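Local coordinates for heme-binding protein A / AI-2 binding protein A (Helicobacter pylori SS1, PDB 6OFQ), which binds peptides in the periplasm, as in its complex with the peptide STSA, and probably delivers them to an ABC transporter for import, at residues V100-T105 against V209-F214; T58-D63 against N524-V529; D466-A471 against A482-A487; W443-A448 against K460-S465. All blocks are in the same frame, centred on the assembly; numbering follows the deposited sequence.

Interaction 1 of 4, residues V100-T105 against V209-F214; sequences VYFHQT and VGTGPF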
loop_
_atom_site.group_PDB
_atom_site.type_symbol
_atom_site.label_atom_id
_atom_site.label_comp_id
_atom_site.label_asym_id
_atom_site.label_seq_id
_atom_site.Cartn_x
_atom_site.Cartn_y
_atom_site.Cartn_z
ATOM N N VAL A 100 -12.158 -22.446 12.172
ATOM C CA VAL A 100 -11.755 -21.049 12.375
ATOM C C VAL A 100 -13.060 -20.331 12.638
ATOM O O VAL A 100 -14.046 -20.439 11.899
ATOM C CB VAL A 100 -11.152 -20.518 11.070
ATOM C CG1 VAL A 100 -10.908 -19.011 11.177
ATOM C CG2 VAL A 100 -9.914 -21.301 10.688
ATOM N N TYR A 101 -13.045 -19.445 13.641
ATOM C CA TYR A 101 -14.200 -18.670 13.998
ATOM C C TYR A 101 -13.946 -17.176 13.795
ATOM O O TYR A 101 -12.827 -16.708 14.090
ATOM C CB TYR A 101 -14.617 -18.945 15.452
ATOM C CG TYR A 101 -15.173 -20.367 15.556
ATOM C CD1 TYR A 101 -16.508 -20.576 15.282
ATOM C CD2 TYR A 101 -14.369 -21.453 15.822
ATOM C CE1 TYR A 101 -17.074 -21.828 15.215
ATOM C CE2 TYR A 101 -14.902 -22.731 15.752
ATOM C CZ TYR A 101 -16.233 -22.890 15.449
ATOM O OH TYR A 101 -16.825 -24.132 15.385
ATOM N N PHE A 102 -14.994 -16.457 13.400
ATOM C CA PHE A 102 -14.952 -15.011 13.379
ATOM C C PHE A 102 -14.982 -14.441 14.801
ATOM O O PHE A 102 -15.560 -15.028 15.707
ATOM C CB PHE A 102 -16.071 -14.419 12.538
ATOM C CG PHE A 102 -15.852 -14.543 11.053
ATOM C CD1 PHE A 102 -15.075 -13.633 10.379
ATOM C CD2 PHE A 102 -16.431 -15.628 10.385
ATOM C CE1 PHE A 102 -14.868 -13.757 9.003
ATOM C CE2 PHE A 102 -16.226 -15.738 9.013
ATOM C CZ PHE A 102 -15.528 -14.777 8.321
ATOM N N HIS A 103 -14.420 -13.241 14.923
ATOM C CA HIS A 103 -14.399 -12.573 16.241
ATOM C C HIS A 103 -15.788 -12.393 16.857
ATOM O O HIS A 103 -16.755 -12.184 16.163
ATOM C CB HIS A 103 -13.864 -11.162 16.078
ATOM C CG HIS A 103 -12.484 -11.135 15.521
ATOM N ND1 HIS A 103 -12.075 -10.128 14.688
ATOM C CD2 HIS A 103 -11.432 -11.956 15.691
ATOM C CE1 HIS A 103 -10.831 -10.361 14.312
ATOM N NE2 HIS A 103 -10.403 -11.447 14.926
ATOM N N GLN A 104 -15.831 -12.386 18.181
ATOM C CA GLN A 104 -17.037 -11.905 18.863
ATOM C C GLN A 104 -16.701 -10.563 19.539
ATOM O O GLN A 104 -15.634 -10.486 20.131
ATOM C CB GLN A 104 -17.441 -12.925 19.912
ATOM C CG GLN A 104 -18.080 -14.177 19.306
ATOM C CD GLN A 104 -18.152 -15.285 20.350
ATOM O OE1 GLN A 104 -17.116 -15.833 20.714
ATOM N NE2 GLN A 104 -19.341 -15.509 20.946
ATOM N N THR A 105 -17.600 -9.598 19.431
ATOM C CA THR A 105 -17.377 -8.272 19.975
ATOM C C THR A 105 -18.692 -7.851 20.625
ATOM O O THR A 105 -19.715 -8.545 20.448
ATOM C CB THR A 105 -17.075 -7.312 18.827
ATOM O OG1 THR A 105 -18.235 -7.229 17.997
ATOM C CG2 THR A 105 -15.829 -7.706 18.005
ATOM N N VAL A 209 -15.556 -7.386 11.564
ATOM C CA VAL A 209 -15.456 -8.738 12.026
ATOM C C VAL A 209 -14.529 -9.579 11.150
ATOM O O VAL A 209 -14.802 -9.687 9.971
ATOM C CB VAL A 209 -16.875 -9.360 12.112
ATOM C CG1 VAL A 209 -16.801 -10.822 12.512
ATOM C CG2 VAL A 209 -17.726 -8.601 13.138
ATOM N N GLY A 210 -13.468 -10.099 11.734
ATOM C CA GLY A 210 -12.468 -10.882 10.971
ATOM C C GLY A 210 -12.124 -12.148 11.703
ATOM O O GLY A 210 -12.750 -12.514 12.708
ATOM N N THR A 211 -11.076 -12.811 11.260
ATOM C CA THR A 211 -10.530 -13.998 11.896
ATOM C C THR A 211 -9.131 -13.852 12.471
ATOM O O THR A 211 -8.594 -14.809 13.001
ATOM C CB THR A 211 -10.497 -15.172 10.908
ATOM O OG1 THR A 211 -9.694 -14.839 9.776
ATOM C CG2 THR A 211 -11.862 -15.578 10.405
ATOM N N GLY A 212 -8.539 -12.669 12.327
ATOM C CA GLY A 212 -7.142 -12.506 12.643
ATOM C C GLY A 212 -6.761 -12.480 14.091
ATOM O O GLY A 212 -7.625 -12.612 14.975
ATOM N N PRO A 213 -5.483 -12.222 14.356
ATOM C CA PRO A 213 -4.968 -12.415 15.705
ATOM C C PRO A 213 -5.382 -11.315 16.673
ATOM O O PRO A 213 -5.113 -11.480 17.867
ATOM C CB PRO A 213 -3.463 -12.433 15.511
ATOM C CG PRO A 213 -3.221 -11.785 14.190
ATOM C CD PRO A 213 -4.429 -12.087 13.344
ATOM N N PHE A 214 -5.864 -10.187 16.164
ATOM C CA PHE A 214 -6.503 -9.145 16.971
ATOM C C PHE A 214 -7.912 -8.864 16.530
ATOM O O PHE A 214 -8.233 -9.039 15.369
ATOM C CB PHE A 214 -5.667 -7.848 16.929
ATOM C CG PHE A 214 -4.282 -7.996 17.483
ATOM C CD1 PHE A 214 -3.243 -8.360 16.640
ATOM C CD2 PHE A 214 -4.003 -7.784 18.829
ATOM C CE1 PHE A 214 -1.979 -8.520 17.143
ATOM C CE2 PHE A 214 -2.734 -7.921 19.351
ATOM C CZ PHE A 214 -1.721 -8.297 18.487
#
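Val-100 meets Thr-211 through methyl groups, its CG1 lying 3.6 Å from Thr-211 CG2, in a buried contact between two loops of this type II periplasmic binding protein: the one that follows strand 91-96 and the one that leads into strand 214-220. At Phe-102 the same threonine methyl sits over one face of the ring, a CH-pi contact with CG2 4.0 Å from the ring centroid. Thr-211 OG1 itself hydrogen-bonds Asp-63, while CG2 faces the ring. Phe-102 CB also packs on Val-209 CG1, the two side chains crossing at about a right angle.

His-103 is the polar centre. Its backbone N donates to Gly-210 O at 2.9 Å, nearly along the C=O axis, and that carbonyl oxygen then lies over the centre of the imidazole, 3.0 Å above its plane. A chi1 of -60° sets CG beside the backbone N, anti to the carbonyl carbon. The far nitrogen, NE2, donates to Gly-212 O, which also accepts from Asn-230 ND2. The histidine bond, from NE2 to Gly-212 O, is 3.0 Å long and almost straight at 172°, with Gly-212 O within 5° of the imidazole plane.

Interaction 2 of 4, residues T58-D63 against N524-V529; sequences TGNIYD and NRFFKV
Asn-60 lays its carboxamide beside the ring of Phe-526, Asn-60 ND2 being 3.3 Å from Phe-526 CD2 and the two planes only 11° apart, although the side chains as a whole cross at about a right angle. From there the amide works in both directions on the backbone of 524-529. OD1 accepts from Phe-526 N at 2.9 Å, with the donor in the carbonyl plane and on a lone pair, and the bond is nearly straight (168°). ND2 donates to Asn-524 O, also at 2.9 Å but more bent, and this acceptor stands 24° out of the amide plane. ND2 has another acceptor in Val-56 O, one turn back in its own helix, so both ends of the amide are held and its flip is fixed. A water adds a third link: it donates to OD1 and accepts from Phe-527 N at 3.0 Å, at the start of the type I turn that runs from Phe-526 to Val-529.

Beside this, Arg-525 rests its CG 3.7 Å from Gly-59 O, while its guanidinium leads away to the carbonyls of Val-521, Ser-522 and Phe-68. The asparagine carboxamide thus pairs with a C=O and an N-H two residues apart, on either side of Arg-525, much as a peptide group would, and joins the end of helix 52-61 to a C-terminal loop within one lobe of the periplasmic binding protein fold.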
loop_
_atom_site.group_PDB
_atom_site.type_symbol
_atom_site.label_atom_id
_atom_site.label_comp_id
_atom_site.label_asym_id
_atom_site.label_seq_id
_atom_site.Cartn_x
_atom_site.Cartn_y
_atom_site.Cartn_z
ATOM N N THR A 58 -6.572 -2.924 9.690
ATOM C CA THR A 58 -7.280 -4.039 9.062
ATOM C C THR A 58 -6.401 -5.274 8.891
ATOM O O THR A 58 -6.860 -6.406 8.988
ATOM C CB THR A 58 -7.900 -3.627 7.720
ATOM O OG1 THR A 58 -6.843 -3.326 6.802
ATOM C CG2 THR A 58 -8.835 -2.485 7.813
ATOM N N GLY A 59 -5.096 -5.070 8.684
ATOM C CA GLY A 59 -4.173 -6.186 8.547
ATOM C C GLY A 59 -4.044 -7.052 9.780
ATOM O O GLY A 59 -3.618 -8.212 9.700
ATOM N N ASN A 60 -4.355 -6.503 10.951
ATOM C CA ASN A 60 -4.348 -7.257 12.179
ATOM C C ASN A 60 -5.706 -7.971 12.477
ATOM O O ASN A 60 -5.706 -8.910 13.272
ATOM C CB ASN A 60 -4.051 -6.268 13.309
ATOM C CG ASN A 60 -2.582 -5.929 13.398
ATOM O OD1 ASN A 60 -1.804 -6.756 13.843
ATOM N ND2 ASN A 60 -2.200 -4.723 12.978
ATOM N N ILE A 61 -6.767 -7.477 11.865
ATOM C CA ILE A 61 -8.142 -7.924 12.139
ATOM C C ILE A 61 -8.509 -9.057 11.194
ATOM O O ILE A 61 -9.234 -10.020 11.573
ATOM C CB ILE A 61 -9.092 -6.718 11.994
ATOM C CG1 ILE A 61 -8.848 -5.756 13.174
ATOM C CG2 ILE A 61 -10.542 -7.170 11.867
ATOM C CD1 ILE A 61 -9.517 -4.401 12.970
ATOM N N TYR A 62 -8.117 -8.942 9.923
ATOM C CA TYR A 62 -8.580 -9.870 8.890
ATOM C C TYR A 62 -7.450 -10.799 8.440
ATOM O O TYR A 62 -6.289 -10.409 8.447
ATOM C CB TYR A 62 -9.056 -9.178 7.618
ATOM C CG TYR A 62 -10.238 -8.245 7.809
ATOM C CD1 TYR A 62 -11.527 -8.734 7.863
ATOM C CD2 TYR A 62 -10.069 -6.888 7.970
ATOM C CE1 TYR A 62 -12.634 -7.909 7.982
ATOM C CE2 TYR A 62 -11.170 -6.062 8.062
ATOM C CZ TYR A 62 -12.451 -6.571 8.049
ATOM O OH TYR A 62 -13.521 -5.695 8.101
ATOM N N ASP A 63 -7.825 -12.010 8.021
ATOM C CA ASP A 63 -6.982 -12.884 7.235
ATOM C C ASP A 63 -7.416 -12.999 5.810
ATOM O O ASP A 63 -8.533 -12.656 5.412
ATOM C CB ASP A 63 -6.970 -14.278 7.827
ATOM C CG ASP A 63 -6.362 -14.280 9.212
ATOM O OD1 ASP A 63 -5.219 -13.778 9.385
ATOM O OD2 ASP A 63 -6.997 -14.779 10.169
ATOM N N ASN A 524 3.062 -4.041 9.376
ATOM C CA ASN A 524 2.351 -3.553 10.565
ATOM C C ASN A 524 1.351 -4.497 11.146
ATOM O O ASN A 524 0.407 -4.090 11.820
ATOM C CB ASN A 524 1.778 -2.161 10.315
ATOM C CG ASN A 524 2.893 -1.156 10.058
ATOM O OD1 ASN A 524 3.876 -1.100 10.788
ATOM N ND2 ASN A 524 2.783 -0.411 8.956
ATOM N N ARG A 525 1.559 -5.787 10.900
ATOM C CA ARG A 525 0.934 -6.847 11.692
ATOM C C ARG A 525 1.732 -6.967 12.985
ATOM O O ARG A 525 2.979 -6.960 12.961
ATOM C CB ARG A 525 1.018 -8.165 10.934
ATOM C CG ARG A 525 0.054 -8.173 9.765
ATOM C CD ARG A 525 0.225 -9.398 8.893
ATOM N NE ARG A 525 1.526 -9.394 8.232
ATOM C CZ ARG A 525 2.097 -10.454 7.738
ATOM N NH1 ARG A 525 1.563 -11.647 7.875
ATOM N NH2 ARG A 525 3.235 -10.300 7.076
ATOM N N PHE A 526 1.047 -6.978 14.132
ATOM C CA PHE A 526 1.704 -6.940 15.438
ATOM C C PHE A 526 1.750 -8.283 16.128
ATOM O O PHE A 526 2.179 -8.345 17.260
ATOM C CB PHE A 526 0.992 -5.908 16.351
ATOM C CG PHE A 526 0.981 -4.529 15.762
ATOM C CD1 PHE A 526 2.161 -3.858 15.431
ATOM C CD2 PHE A 526 -0.212 -3.901 15.493
ATOM C CE1 PHE A 526 2.162 -2.636 14.770
ATOM C CE2 PHE A 526 -0.214 -2.639 14.903
ATOM C CZ PHE A 526 0.960 -1.999 14.560
ATOM N N PHE A 527 1.278 -9.379 15.529
ATOM C CA PHE A 527 1.247 -10.680 16.177
ATOM C C PHE A 527 2.572 -11.209 16.681
ATOM O O PHE A 527 2.537 -12.061 17.576
ATOM C CB PHE A 527 0.416 -11.704 15.384
ATOM C CG PHE A 527 0.885 -12.113 13.993
ATOM C CD1 PHE A 527 1.763 -11.407 13.163
ATOM C CD2 PHE A 527 0.296 -13.239 13.467
ATOM C CE1 PHE A 527 2.071 -11.834 11.857
ATOM C CE2 PHE A 527 0.557 -13.661 12.175
ATOM C CZ PHE A 527 1.452 -12.974 11.372
ATOM N N LYS A 528 3.706 -10.801 16.101
ATOM C CA LYS A 528 5.043 -11.296 16.517
ATOM C C LYS A 528 5.734 -10.316 17.434
ATOM O O LYS A 528 6.831 -10.561 17.898
ATOM C CB LYS A 528 5.948 -11.633 15.327
ATOM C CG LYS A 528 5.283 -12.448 14.239
ATOM C CD LYS A 528 4.683 -13.745 14.779
ATOM C CE LYS A 528 4.018 -14.546 13.662
ATOM N NZ LYS A 528 3.363 -15.772 14.146
ATOM N N VAL A 529 5.106 -9.156 17.705
ATOM C CA VAL A 529 5.776 -8.120 18.528
ATOM C C VAL A 529 5.590 -8.453 20.004
ATOM O O VAL A 529 4.517 -8.896 20.409
ATOM C CB VAL A 529 5.185 -6.722 18.217
ATOM C CG1 VAL A 529 5.841 -5.644 19.080
ATOM C CG2 VAL A 529 5.504 -6.431 16.763
HETATM O O HOH W 1 -0.986 -9.410 13.582
#

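Interaction 3 of 4, residues D466-A471 against A482-A487; sequences DLLIKA and ALYLKA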
loop_
_atom_site.group_PDB
_atom_site.type_symbol
_atom_site.label_atom_id
_atom_site.label_comp_id
_atom_site.label_asym_id
_atom_site.label_seq_id
_atom_site.Cartn_x
_atom_site.Cartn_y
_atom_site.Cartn_z
ATOM N N ASP A 466 1.094 -3.644 -22.888
ATOM C CA ASP A 466 1.074 -4.949 -23.561
ATOM C C ASP A 466 2.208 -5.811 -23.044
ATOM O O ASP A 466 2.080 -7.050 -22.883
ATOM C CB ASP A 466 1.181 -4.818 -25.066
ATOM C CG ASP A 466 -0.115 -4.315 -25.749
ATOM O OD1 ASP A 466 -1.157 -4.268 -25.083
ATOM O OD2 ASP A 466 0.036 -3.916 -26.939
ATOM N N LEU A 467 3.373 -5.216 -22.745
ATOM C CA LEU A 467 4.454 -6.004 -22.170
ATOM C C LEU A 467 4.108 -6.504 -20.799
ATOM O O LEU A 467 4.455 -7.656 -20.446
ATOM C CB LEU A 467 5.736 -5.171 -22.053
ATOM C CG LEU A 467 6.481 -4.909 -23.368
ATOM C CD1 LEU A 467 7.480 -3.765 -23.265
ATOM C CD2 LEU A 467 7.208 -6.127 -23.835
ATOM N N LEU A 468 3.449 -5.683 -20.002
ATOM C CA LEU A 468 3.010 -6.118 -18.674
ATOM C C LEU A 468 2.012 -7.266 -18.730
ATOM O O LEU A 468 2.080 -8.167 -17.900
ATOM C CB LEU A 468 2.377 -4.992 -17.863
ATOM C CG LEU A 468 3.229 -3.708 -17.716
ATOM C CD1 LEU A 468 2.534 -2.741 -16.741
ATOM C CD2 LEU A 468 4.627 -4.009 -17.246
ATOM N N ILE A 469 1.133 -7.234 -19.723
ATOM C CA ILE A 469 0.196 -8.319 -19.927
ATOM C C ILE A 469 0.916 -9.603 -20.319
ATOM O O ILE A 469 0.651 -10.660 -19.747
ATOM C CB ILE A 469 -0.912 -7.904 -20.895
ATOM C CG1 ILE A 469 -1.814 -6.782 -20.320
ATOM C CG2 ILE A 469 -1.738 -9.156 -21.279
ATOM C CD1 ILE A 469 -2.617 -6.065 -21.364
ATOM N N LYS A 470 1.864 -9.518 -21.256
ATOM C CA LYS A 470 2.682 -10.682 -21.544
ATOM C C LYS A 470 3.376 -11.243 -20.345
ATOM O O LYS A 470 3.480 -12.460 -20.160
ATOM C CB LYS A 470 3.729 -10.358 -22.583
ATOM C CG LYS A 470 3.154 -10.167 -23.948
ATOM C CD LYS A 470 4.286 -9.965 -24.954
ATOM C CE LYS A 470 3.784 -9.512 -26.309
ATOM N NZ LYS A 470 3.352 -10.722 -27.031
ATOM N N ALA A 471 3.900 -10.360 -19.503
ATOM C CA ALA A 471 4.618 -10.794 -18.314
ATOM C C ALA A 471 3.744 -11.423 -17.243
ATOM O O ALA A 471 4.249 -12.206 -16.443
ATOM C CB ALA A 471 5.393 -9.674 -17.668
ATOM N N ALA A 482 12.734 -10.463 -18.549
ATOM C CA ALA A 482 13.054 -9.850 -19.840
ATOM C C ALA A 482 12.026 -8.887 -20.324
ATOM O O ALA A 482 12.300 -7.783 -20.806
ATOM C CB ALA A 482 13.351 -10.942 -20.878
ATOM N N LEU A 483 10.761 -9.229 -20.095
ATOM C CA LEU A 483 9.644 -8.345 -20.465
ATOM C C LEU A 483 9.596 -7.098 -19.571
ATOM O O LEU A 483 9.363 -5.981 -20.060
ATOM C CB LEU A 483 8.323 -9.123 -20.409
ATOM C CG LEU A 483 8.194 -10.256 -21.447
ATOM C CD1 LEU A 483 7.168 -11.316 -21.002
ATOM C CD2 LEU A 483 7.742 -9.638 -22.751
ATOM N N TYR A 484 9.824 -7.296 -18.277
ATOM C CA TYR A 484 9.788 -6.133 -17.397
ATOM C C TYR A 484 10.965 -5.171 -17.608
ATOM O O TYR A 484 10.783 -3.941 -17.518
ATOM C CB TYR A 484 9.750 -6.535 -15.922
ATOM C CG TYR A 484 8.433 -7.136 -15.493
ATOM C CD1 TYR A 484 7.249 -6.500 -15.841
ATOM C CD2 TYR A 484 8.385 -8.272 -14.736
ATOM C CE1 TYR A 484 6.014 -7.028 -15.418
ATOM C CE2 TYR A 484 7.172 -8.814 -14.371
ATOM C CZ TYR A 484 5.974 -8.178 -14.660
ATOM O OH TYR A 484 4.776 -8.765 -14.277
ATOM N N LEU A 485 12.108 -5.698 -18.054
ATOM C CA LEU A 485 13.235 -4.833 -18.397
ATOM C C LEU A 485 12.835 -3.891 -19.523
ATOM O O LEU A 485 13.132 -2.681 -19.500
ATOM C CB LEU A 485 14.481 -5.651 -18.705
ATOM C CG LEU A 485 15.156 -6.387 -17.580
ATOM C CD1 LEU A 485 16.246 -7.351 -18.019
ATOM C CD2 LEU A 485 15.736 -5.468 -16.539
ATOM N N LYS A 486 12.192 -4.453 -20.547
ATOM C CA LYS A 486 11.784 -3.657 -21.690
ATOM C C LYS A 486 10.704 -2.671 -21.255
ATOM O O LYS A 486 10.718 -1.509 -21.694
ATOM C CB LYS A 486 11.271 -4.528 -22.864
ATOM C CG LYS A 486 12.297 -5.455 -23.486
ATOM C CD LYS A 486 11.713 -6.387 -24.543
ATOM C CE LYS A 486 12.836 -7.354 -24.932
ATOM N NZ LYS A 486 12.208 -8.560 -25.540
ATOM N N ALA A 487 9.753 -3.108 -20.426
ATOM C CA ALA A 487 8.741 -2.178 -19.966
ATOM C C ALA A 487 9.368 -0.957 -19.270
ATOM O O ALA A 487 8.910 0.182 -19.420
ATOM C CB ALA A 487 7.698 -2.875 -19.102
HETATM O O HOH W 2 2.741 -7.437 -15.207
#
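Ala-471 presses its CB onto one face of the Tyr-484 ring, 3.4 Å from CZ and 3.3 Å above the plane, in a CH-pi contact offset toward the rim. This is the tight, buried side of an antiparallel helix pair, 462-473 against 477-494, whose segment axes come within 8.8 Å at an angle of 165°. Leu-468 closes in on the same ring from its edge, in plane, with CD2 3.8 Å from Tyr-484 CE1; the same methyl touches Ala-487 CB. Tyr-484 leaves its helix pointing away from the partner, yet its phenol ends over Ala-471. Leu-439 of helix 436-443 also packs on both Leu-468 and Tyr-484.

Across the middle, Leu-467 and Leu-483 cross obliquely and meet methyl to methyl, CD2 to CD2, at 3.7 Å. Beyond them the contact thins toward solvent. Lys-470 lends only the base of its chain, CB lying 3.9 Å from Leu-483 CD1, and Lys-486 likewise touches Leu-467 CD1 through CB; both ammonium ends lead away.

No direct hydrogen bond joins the two segments. Tyr-484 OH donates to a water at 2.6 Å, which passes the link on to Leu-468 O; Arg-480 bonds both this hydroxyl and Ala-471 O. Between the segments themselves, then, shape and apolar burial do most of the holding, and the polar link is the water on the tyrosine hydroxyl.

Interaction 4 of 4, residues W443-A448 against K460-S465; sequences WSKQAA and KSDAFS
Lys-445 reaches across to Asp-462 at the start of the other helix; with Lys-460 and Phe-464 it makes up most of the contact. The setting is two helix N-termini, each with a serine N-cap: Ser-444 OG accepts from Ala-447 N, and Ser-461 OG accepts from Phe-464 N. Ser-444 OG also bonds Tyr-440 O of the preceding helix, 436-443.

The chain of Lys-445 bends at chi3 (66°), which sets CE, and NZ forms a salt bridge of 2.8 Å with Asp-462 OD1, which it meets from above the carboxylate plane. Nearer the backbone, Lys-445 CG packs 3.8 Å from Lys-460 CA. Lys-460 in turn sets its CG 4.1 Å from Ala-448 CB. Lys-460 NZ stays 5.8 Å from Lys-445 NZ, and the carboxylate of Asp-462 probably eases the repulsion.

Phe-464 fills the buried end. Its chi1 of 173° puts CG anti to the backbone N, and Phe-464 CE2 lies 3.6 Å from Trp-443 CB. Ala-487 and Ile-491 of helix 477-494 pack on the same phenyl group.

Between these two ends sits the hydroxyl of Ser-465, which donates to Ser-461 O. A water links it to Trp-443 O and Ser-461 N, and Ser-465 OG itself accepts from Lys-445 N at 3.0 Å, with an angle of 162°.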
loop_
_atom_site.group_PDB
_atom_site.type_symbol
_atom_site.label_atom_id
_atom_site.label_comp_id
_atom_site.label_asym_id
_atom_site.label_seq_id
_atom_site.Cartn_x
_atom_site.Cartn_y
_atom_site.Cartn_z
ATOM N N TRP A 443 0.569 1.843 -13.219
ATOM C CA TRP A 443 1.011 2.446 -14.471
ATOM C C TRP A 443 0.389 1.930 -15.767
ATOM O O TRP A 443 0.763 2.327 -16.869
ATOM C CB TRP A 443 2.556 2.405 -14.594
ATOM C CG TRP A 443 3.301 3.095 -13.434
ATOM C CD1 TRP A 443 3.828 2.513 -12.323
ATOM C CD2 TRP A 443 3.489 4.509 -13.290
ATOM N NE1 TRP A 443 4.341 3.471 -11.476
ATOM C CE2 TRP A 443 4.121 4.714 -12.052
ATOM C CE3 TRP A 443 3.175 5.609 -14.093
ATOM C CZ2 TRP A 443 4.477 5.983 -11.634
ATOM C CZ3 TRP A 443 3.545 6.874 -13.635
ATOM C CH2 TRP A 443 4.180 7.039 -12.432
ATOM N N SER A 444 -0.540 0.981 -15.634
ATOM C CA SER A 444 -1.156 0.368 -16.820
ATOM C C SER A 444 -2.378 1.146 -17.325
ATOM O O SER A 444 -3.042 1.889 -16.563
ATOM C CB SER A 444 -1.560 -1.087 -16.581
ATOM O OG SER A 444 -2.575 -1.162 -15.627
ATOM N N LYS A 445 -2.773 0.847 -18.562
ATOM C CA LYS A 445 -4.066 1.327 -19.026
ATOM C C LYS A 445 -5.218 0.822 -18.209
ATOM O O LYS A 445 -6.147 1.593 -17.939
ATOM C CB LYS A 445 -4.261 1.006 -20.492
ATOM C CG LYS A 445 -3.412 1.909 -21.349
ATOM C CD LYS A 445 -3.426 1.497 -22.813
ATOM C CE LYS A 445 -4.863 1.721 -23.305
ATOM N NZ LYS A 445 -4.966 1.939 -24.773
ATOM N N GLN A 446 -5.167 -0.441 -17.826
ATOM C CA GLN A 446 -6.205 -0.994 -16.985
ATOM C C GLN A 446 -6.348 -0.148 -15.735
ATOM O O GLN A 446 -7.440 0.269 -15.349
ATOM C CB GLN A 446 -5.894 -2.456 -16.649
ATOM C CG GLN A 446 -6.816 -2.990 -15.556
ATOM C CD GLN A 446 -8.286 -3.035 -15.971
ATOM O OE1 GLN A 446 -8.601 -3.462 -17.087
ATOM N NE2 GLN A 446 -9.193 -2.674 -15.099
ATOM N N ALA A 447 -5.230 0.182 -15.085
ATOM C CA ALA A 447 -5.286 0.934 -13.826
ATOM C C ALA A 447 -5.853 2.336 -14.067
ATOM O O ALA A 447 -6.621 2.836 -13.237
ATOM C CB ALA A 447 -3.925 1.027 -13.152
ATOM N N ALA A 448 -5.467 2.967 -15.156
ATOM C CA ALA A 448 -5.985 4.291 -15.533
ATOM C C ALA A 448 -7.470 4.293 -15.837
ATOM O O ALA A 448 -8.126 5.369 -15.699
ATOM C CB ALA A 448 -5.225 4.862 -16.707
ATOM N N LYS A 460 -1.091 6.198 -20.117
ATOM C CA LYS A 460 -1.750 5.261 -21.033
ATOM C C LYS A 460 -0.835 4.975 -22.218
ATOM O O LYS A 460 -0.745 5.754 -23.154
ATOM C CB LYS A 460 -3.048 5.902 -21.529
ATOM C CG LYS A 460 -4.055 6.122 -20.429
ATOM C CD LYS A 460 -5.361 6.759 -20.897
ATOM C CE LYS A 460 -5.983 5.921 -21.992
ATOM N NZ LYS A 460 -7.284 6.621 -22.183
ATOM N N SER A 461 -0.117 3.862 -22.137
ATOM C CA SER A 461 0.759 3.438 -23.200
ATOM C C SER A 461 0.389 1.990 -23.502
ATOM O O SER A 461 0.531 1.094 -22.651
ATOM C CB SER A 461 2.231 3.487 -22.808
ATOM O OG SER A 461 3.038 2.720 -23.703
ATOM N N ASP A 462 0.002 1.748 -24.760
ATOM C CA ASP A 462 -0.235 0.386 -25.212
ATOM C C ASP A 462 1.015 -0.485 -25.240
ATOM O O ASP A 462 1.031 -1.648 -24.801
ATOM C CB ASP A 462 -0.827 0.322 -26.619
ATOM C CG ASP A 462 -2.304 0.622 -26.609
ATOM O OD1 ASP A 462 -3.008 0.123 -25.690
ATOM O OD2 ASP A 462 -2.636 1.349 -27.570
ATOM N N ALA A 463 2.125 0.073 -25.704
ATOM C CA ALA A 463 3.352 -0.685 -25.788
ATOM C C ALA A 463 3.816 -1.146 -24.389
ATOM O O ALA A 463 4.249 -2.285 -24.150
ATOM C CB ALA A 463 4.409 0.148 -26.521
ATOM N N PHE A 464 3.684 -0.262 -23.391
ATOM C CA PHE A 464 4.110 -0.548 -22.026
ATOM C C PHE A 464 3.129 -1.573 -21.478
ATOM O O PHE A 464 3.543 -2.630 -20.921
ATOM C CB PHE A 464 4.044 0.722 -21.203
ATOM C CG PHE A 464 4.287 0.571 -19.742
ATOM C CD1 PHE A 464 5.597 0.475 -19.288
ATOM C CD2 PHE A 464 3.243 0.580 -18.848
ATOM C CE1 PHE A 464 5.836 0.354 -17.944
ATOM C CE2 PHE A 464 3.469 0.549 -17.497
ATOM C CZ PHE A 464 4.771 0.406 -17.069
ATOM N N SER A 465 1.833 -1.302 -21.590
ATOM C CA SER A 465 0.828 -2.161 -20.995
ATOM C C SER A 465 0.777 -3.570 -21.604
ATOM O O SER A 465 0.741 -4.547 -20.838
ATOM C CB SER A 465 -0.539 -1.519 -21.059
ATOM O OG SER A 465 -0.634 -0.317 -20.297
HETATM O O HOH W 3 -0.149 2.684 -19.488
HETATM O O HOH W 4 -3.288 4.600 -25.166
#

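The four contacts form two clusters on the chain. Interactions 1 and 2 lie 12 Å apart between centres and touch, for instance where Gly-212 N meets Ile-61 O, so segment 209-214 is tied to the end of helix 52-61. Interactions 3 and 4, 11 Å apart, share helix 462-473 and also touch. Centres in different clusters are 33 to 40 Å apart, with interaction 2 on the opposite side of the chain's centre from both 3 and 4, and 1 opposite 4. Along the sequence, interaction 2 encloses the other three, with 1, 4 and 3 following in series. Early and late parts of the chain meet in interaction 2, and the two separated clusters are consistent with two lobes.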